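Local coordinates for protein lysine-specific demethylase REF6 (Arabidopsis thaliana, PDB 6A58) that removes methyl groups from di- and trimethylated lysine of histone H3 and binds DNA through four C2H2 zinc fingers, the part described here, at residues R74-P79 with W91-H96; C78-C83 with R98-A103. All blocks are in the same frame, centred on the assembly; numbering follows the deposited sequence.

Contact 1. Residues R74-P79 with W91-H96. With ZN (zinc ion), chain D.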
loop_
_atom_site.group_PDB
_atom_site.type_symbol
_atom_site.label_atom_id
_atom_site.label_comp_id
_atom_site.label_asym_id
_atom_site.label_seq_id
_atom_site.Cartn_x
_atom_site.Cartn_y
_atom_site.Cartn_z
ATOM N N ARG A 74 -7.075 6.533 -1.166
ATOM C CA ARG A 74 -6.241 6.321 -2.342
ATOM C C ARG A 74 -5.827 7.710 -2.833
ATOM O O ARG A 74 -6.480 8.285 -3.707
ATOM C CB ARG A 74 -7.027 5.551 -3.408
ATOM C CG ARG A 74 -7.458 4.166 -2.951
ATOM C CD ARG A 74 -7.933 3.300 -4.107
ATOM N NE ARG A 74 -9.078 3.884 -4.809
ATOM C CZ ARG A 74 -10.346 3.860 -4.386
ATOM N NH1 ARG A 74 -10.688 3.282 -3.231
ATOM N NH2 ARG A 74 -11.294 4.432 -5.128
ATOM N N PRO A 75 -4.751 8.278 -2.241
ATOM C CA PRO A 75 -4.435 9.691 -2.486
ATOM C C PRO A 75 -3.917 10.053 -3.880
ATOM O O PRO A 75 -3.985 11.222 -4.258
ATOM C CB PRO A 75 -3.336 9.999 -1.454
ATOM C CG PRO A 75 -3.355 8.871 -0.487
ATOM C CD PRO A 75 -3.826 7.684 -1.258
ATOM N N LEU A 76 -3.396 9.071 -4.614
ATOM C CA LEU A 76 -2.666 9.328 -5.856
ATOM C C LEU A 76 -3.567 9.130 -7.073
ATOM O O LEU A 76 -3.947 8.001 -7.386
ATOM C CB LEU A 76 -1.453 8.399 -5.933
ATOM C CG LEU A 76 -0.476 8.474 -4.749
ATOM C CD1 LEU A 76 0.645 7.468 -4.937
ATOM C CD2 LEU A 76 0.073 9.882 -4.568
ATOM N N LYS A 77 -3.894 10.234 -7.750
ATOM C CA LYS A 77 -4.787 10.212 -8.915
ATOM C C LYS A 77 -4.004 9.875 -10.172
ATOM O O LYS A 77 -2.858 10.289 -10.327
ATOM C CB LYS A 77 -5.470 11.568 -9.111
ATOM C CG LYS A 77 -6.496 11.924 -8.045
ATOM C CD LYS A 77 -7.263 13.186 -8.415
ATOM C CE LYS A 77 -8.522 13.344 -7.578
ATOM N NZ LYS A 77 -8.230 13.507 -6.128
ATOM N N CYS A 78 -4.633 9.129 -11.073
ATOM C CA CYS A 78 -4.051 8.880 -12.385
ATOM C C CYS A 78 -3.945 10.206 -13.145
ATOM O O CYS A 78 -4.905 10.978 -13.161
ATOM C CB CYS A 78 -4.910 7.901 -13.178
ATOM S SG CYS A 78 -4.215 7.513 -14.801
ATOM N N PRO A 79 -2.782 10.474 -13.772
ATOM C CA PRO A 79 -2.599 11.727 -14.505
ATOM C C PRO A 79 -3.180 11.737 -15.925
ATOM O O PRO A 79 -3.132 12.779 -16.573
ATOM C CB PRO A 79 -1.079 11.860 -14.569
ATOM C CG PRO A 79 -0.606 10.454 -14.642
ATOM C CD PRO A 79 -1.535 9.680 -13.748
ATOM N N TRP A 91 3.907 2.986 -6.877
ATOM C CA TRP A 91 4.217 1.868 -7.782
ATOM C C TRP A 91 2.964 1.327 -8.487
ATOM O O TRP A 91 3.016 1.006 -9.676
ATOM C CB TRP A 91 4.989 0.739 -7.067
ATOM C CG TRP A 91 4.216 -0.031 -6.032
ATOM C CD1 TRP A 91 4.217 0.180 -4.681
ATOM C CD2 TRP A 91 3.350 -1.151 -6.262
ATOM N NE1 TRP A 91 3.395 -0.728 -4.060
ATOM C CE2 TRP A 91 2.851 -1.557 -5.005
ATOM C CE3 TRP A 91 2.939 -1.843 -7.411
ATOM C CZ2 TRP A 91 1.958 -2.629 -4.861
ATOM C CZ3 TRP A 91 2.049 -2.911 -7.270
ATOM C CH2 TRP A 91 1.571 -3.293 -5.999
ATOM N N SER A 92 1.851 1.239 -7.755
ATOM C CA SER A 92 0.570 0.799 -8.315
ATOM C C SER A 92 0.065 1.769 -9.382
ATOM O O SER A 92 -0.437 1.341 -10.427
ATOM C CB SER A 92 -0.485 0.660 -7.213
ATOM O OG SER A 92 -0.080 -0.276 -6.231
ATOM N N ARG A 93 0.193 3.068 -9.114
ATOM C CA ARG A 93 -0.194 4.087 -10.096
ATOM C C ARG A 93 0.694 4.004 -11.334
ATOM O O ARG A 93 0.193 4.042 -12.455
ATOM C CB ARG A 93 -0.132 5.501 -9.506
ATOM C CG ARG A 93 -0.404 6.596 -10.532
ATOM C CD ARG A 93 -0.651 7.952 -9.906
ATOM N NE ARG A 93 0.537 8.497 -9.251
ATOM C CZ ARG A 93 0.617 9.712 -8.705
ATOM N NH1 ARG A 93 -0.423 10.542 -8.718
ATOM N NH2 ARG A 93 1.753 10.102 -8.125
ATOM N N THR A 94 2.007 3.907 -11.128
ATOM C CA THR A 94 2.959 3.805 -12.243
ATOM C C THR A 94 2.674 2.588 -13.133
ATOM O O THR A 94 2.671 2.705 -14.362
ATOM C CB THR A 94 4.415 3.777 -11.732
ATOM O OG1 THR A 94 4.697 5.010 -11.062
ATOM C CG2 THR A 94 5.406 3.594 -12.878
ATOM N N GLU A 95 2.436 1.434 -12.514
ATOM C CA GLU A 95 2.042 0.231 -13.256
ATOM C C GLU A 95 0.755 0.462 -14.051
ATOM O O GLU A 95 0.679 0.107 -15.228
ATOM C CB GLU A 95 1.893 -0.977 -12.321
ATOM C CG GLU A 95 3.229 -1.576 -11.901
ATOM C CD GLU A 95 3.103 -2.875 -11.121
ATOM O OE1 GLU A 95 1.972 -3.291 -10.781
ATOM O OE2 GLU A 95 4.152 -3.487 -10.844
ATOM N N HIS A 96 -0.239 1.075 -13.410
ATOM C CA HIS A 96 -1.507 1.392 -14.076
ATOM C C HIS A 96 -1.362 2.285 -15.309
ATOM O O HIS A 96 -2.019 2.042 -16.326
ATOM C CB HIS A 96 -2.496 2.045 -13.109
ATOM C CG HIS A 96 -3.659 2.686 -13.796
ATOM N ND1 HIS A 96 -4.720 1.960 -14.291
ATOM C CD2 HIS A 96 -3.917 3.982 -14.090
ATOM C CE1 HIS A 96 -5.586 2.784 -14.854
ATOM N NE2 HIS A 96 -5.123 4.016 -14.745
HETATM ZN ZN ZN D . -5.611 5.897 -15.546
#
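Arg93 and Cys78 lie where the end of the first strand of a C2H2 zinc finger, the third in this protein, faces its recognition helix, and their CA atoms are the nearest pair between 74-79 and 91-96. The Arg93 side chain leaves the helix with CG anti to the backbone N (chi1 175°), stays extended through CD, and bends at chi3. Arg93 CD lies 3.2 Å from Lys77 O and, more loosely, near Cys78 CA and Pro79 CD, while the bend turns NE, and with it the guanidinium, to lie beside Leu76. Its NH1 gives a hydrogen bond of 2.9 Å to Lys77 O, fairly straight at 160° and lying close to the guanidinium plane, though tilted from the plane of the carbonyl. Leu76 crosses Arg93 at about a right angle: its CB sits over one guanidinium face, 3.7 Å from Arg93 CZ and offset toward the rim, and CD2 comes within 3.9 Å of Arg93 NH2. Arginine suits this place because its long aliphatic part spans the gap from helix to strand and its flat end offers both a face to leucine and an N-H to a carbonyl. An alanine here would probably leave Lys77 O without this donor and open a gap beside Leu76 CB. Cys78 and His96 share the zinc ion with Cys83 and His100. The His96 ring presents its edge to the sulfur, with Cys78 SG 3.6 Å from His96 NE2, and that nitrogen binds zinc at 2.1 Å.

Contact 2. Residues C78-C83 with R98-A103; sequences CPWKGC and RVHTGA. With ZN (zinc ion), chain D.
Trp80 lies flat against His100, its five-membered ring forming an offset stack on one face of the imidazole, the planes differing by only 3°. Followed outward from the backbone, Trp80 CB comes first, 3.4 Å from His100 CD2 and over that ring's face. With CG anti to the backbone N (chi1 -151°), CG and CD1 lie over the rim of the imidazole, Trp80 CD1 3.5 Å from His100 ND1. Farther out the partner changes: His100 CB sits above the five-membered ring as a CH-pi contact, 3.4 Å from Trp80 CE2. At the far end of the six-membered ring, Trp80 CZ3 stands 4.0 Å from the methyl Thr101 CG2. A broad tryptophan can thus lie against the ligand ring and continue past it to the last turn of the helix. Its backbone N donates a hydrogen bond to Cys78 SG, while Trp80 O accepts one from Cys83 N in a type II beta turn from Trp80 to Cys83, where Gly82 takes a positive phi. The turn brings Cys83 SG to the zinc ion at 2.3 Å, and His100 NE2 binds from the helix; with Cys78 and His96 this makes the Cys2His2 site of a classical zinc finger.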
loop_
_atom_site.group_PDB
_atom_site.type_symbol
_atom_site.label_atom_id
_atom_site.label_comp_id
_atom_site.label_asym_id
_atom_site.label_seq_id
_atom_site.Cartn_x
_atom_site.Cartn_y
_atom_site.Cartn_z
ATOM N N CYS A 78 -4.633 9.129 -11.073
ATOM C CA CYS A 78 -4.051 8.880 -12.385
ATOM C C CYS A 78 -3.945 10.206 -13.145
ATOM O O CYS A 78 -4.905 10.978 -13.161
ATOM C CB CYS A 78 -4.910 7.901 -13.178
ATOM S SG CYS A 78 -4.215 7.513 -14.801
ATOM N N PRO A 79 -2.782 10.474 -13.772
ATOM C CA PRO A 79 -2.599 11.727 -14.505
ATOM C C PRO A 79 -3.180 11.737 -15.925
ATOM O O PRO A 79 -3.132 12.779 -16.573
ATOM C CB PRO A 79 -1.079 11.860 -14.569
ATOM C CG PRO A 79 -0.606 10.454 -14.642
ATOM C CD PRO A 79 -1.535 9.680 -13.748
ATOM N N TRP A 80 -3.716 10.608 -16.393
ATOM C CA TRP A 80 -4.236 10.484 -17.763
ATOM C C TRP A 80 -5.624 11.119 -17.832
ATOM O O TRP A 80 -6.543 10.658 -17.156
ATOM C CB TRP A 80 -4.309 9.000 -18.148
ATOM C CG TRP A 80 -4.145 8.687 -19.606
ATOM C CD1 TRP A 80 -5.116 8.281 -20.469
ATOM C CD2 TRP A 80 -2.922 8.697 -20.352
ATOM N NE1 TRP A 80 -4.579 8.055 -21.718
ATOM C CE2 TRP A 80 -3.235 8.316 -21.675
ATOM C CE3 TRP A 80 -1.593 9.006 -20.035
ATOM C CZ2 TRP A 80 -2.262 8.219 -22.677
ATOM C CZ3 TRP A 80 -0.631 8.918 -21.028
ATOM C CH2 TRP A 80 -0.970 8.524 -22.334
ATOM N N LYS A 81 -5.780 12.170 -18.638
ATOM C CA LYS A 81 -7.072 12.856 -18.759
ATOM C C LYS A 81 -8.179 11.866 -19.115
ATOM O O LYS A 81 -7.984 10.996 -19.966
ATOM C CB LYS A 81 -7.023 13.957 -19.821
ATOM C CG LYS A 81 -6.180 15.163 -19.448
ATOM C CD LYS A 81 -5.868 16.027 -20.663
ATOM C CE LYS A 81 -7.108 16.688 -21.240
ATOM N NZ LYS A 81 -6.792 17.502 -22.448
ATOM N N GLY A 82 -9.327 12.003 -18.450
ATOM C CA GLY A 82 -10.455 11.084 -18.615
ATOM C C GLY A 82 -10.502 9.916 -17.643
ATOM O O GLY A 82 -11.552 9.289 -17.490
ATOM N N CYS A 83 -9.379 9.616 -16.986
ATOM C CA CYS A 83 -9.294 8.491 -16.070
ATOM C C CYS A 83 -9.538 8.974 -14.648
ATOM O O CYS A 83 -8.914 9.935 -14.205
ATOM C CB CYS A 83 -7.920 7.835 -16.161
ATOM S SG CYS A 83 -7.806 6.315 -15.206
ATOM N N ARG A 98 0.881 2.421 -17.449
ATOM C CA ARG A 98 1.302 1.606 -18.592
ATOM C C ARG A 98 0.128 1.045 -19.403
ATOM O O ARG A 98 0.282 0.783 -20.596
ATOM C CB ARG A 98 2.220 0.460 -18.153
ATOM C CG ARG A 98 3.536 0.914 -17.538
ATOM C CD ARG A 98 4.281 -0.257 -16.929
ATOM N NE ARG A 98 5.358 0.201 -16.058
ATOM C CZ ARG A 98 5.929 -0.529 -15.095
ATOM N NH1 ARG A 98 5.553 -1.784 -14.860
ATOM N NH2 ARG A 98 6.894 0.011 -14.355
ATOM N N VAL A 99 -1.032 0.865 -18.768
ATOM C CA VAL A 99 -2.248 0.434 -19.480
ATOM C C VAL A 99 -2.624 1.478 -20.532
ATOM O O VAL A 99 -3.000 1.123 -21.649
ATOM C CB VAL A 99 -3.441 0.185 -18.519
ATOM C CG1 VAL A 99 -4.705 -0.190 -19.287
ATOM C CG2 VAL A 99 -3.097 -0.904 -17.508
ATOM N N HIS A 100 -2.505 2.756 -20.174
ATOM C CA HIS A 100 -2.800 3.857 -21.091
ATOM C C HIS A 100 -1.739 4.035 -22.170
ATOM O O HIS A 100 -2.076 4.313 -23.321
ATOM C CB HIS A 100 -2.925 5.181 -20.339
ATOM C CG HIS A 100 -4.018 5.209 -19.318
ATOM N ND1 HIS A 100 -5.319 4.856 -19.606
ATOM C CD2 HIS A 100 -4.011 5.590 -18.018
ATOM C CE1 HIS A 100 -6.060 4.991 -18.521
ATOM N NE2 HIS A 100 -5.293 5.444 -17.546
ATOM N N THR A 101 -0.461 3.912 -21.801
ATOM C CA THR A 101 0.634 4.120 -22.760
ATOM C C THR A 101 0.889 2.906 -23.661
ATOM O O THR A 101 1.481 3.049 -24.730
ATOM C CB THR A 101 1.955 4.479 -22.060
ATOM O OG1 THR A 101 2.391 3.367 -21.271
ATOM C CG2 THR A 101 1.785 5.720 -21.180
ATOM N N GLY A 102 0.462 1.721 -23.219
ATOM C CA GLY A 102 0.711 0.475 -23.946
ATOM C C GLY A 102 2.102 -0.101 -23.735
ATOM O O GLY A 102 2.500 -1.022 -24.447
ATOM N N ALA A 103 2.832 0.418 -22.746
ATOM C CA ALA A 103 4.201 -0.030 -22.483
ATOM C C ALA A 103 4.210 -1.469 -21.975
ATOM O O ALA A 103 3.376 -1.839 -21.150
ATOM C CB ALA A 103 4.865 0.887 -21.468
HETATM ZN ZN ZN D . -5.611 5.897 -15.546
#

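Overall arrangement
Contacts 1 and 2 belong to one zinc finger, the third, and their centres are 10 Å apart. Both start from the same part of the chain, sharing Cys78 and Pro79, and both use helix 90-101: contact 1 takes its earlier turns and contact 2 its end. Strand 76-77 leads into the loop that carries the cysteines, strand 86-87 returns antiparallel to it, and the helix follows. The zinc ion is common to both contacts, with His96 NE2 3.6 Å from Cys83 SG where they touch. The metal therefore ties hairpin and helix together in a very small domain, one of those required for DNA binding but dispensable for demethylation.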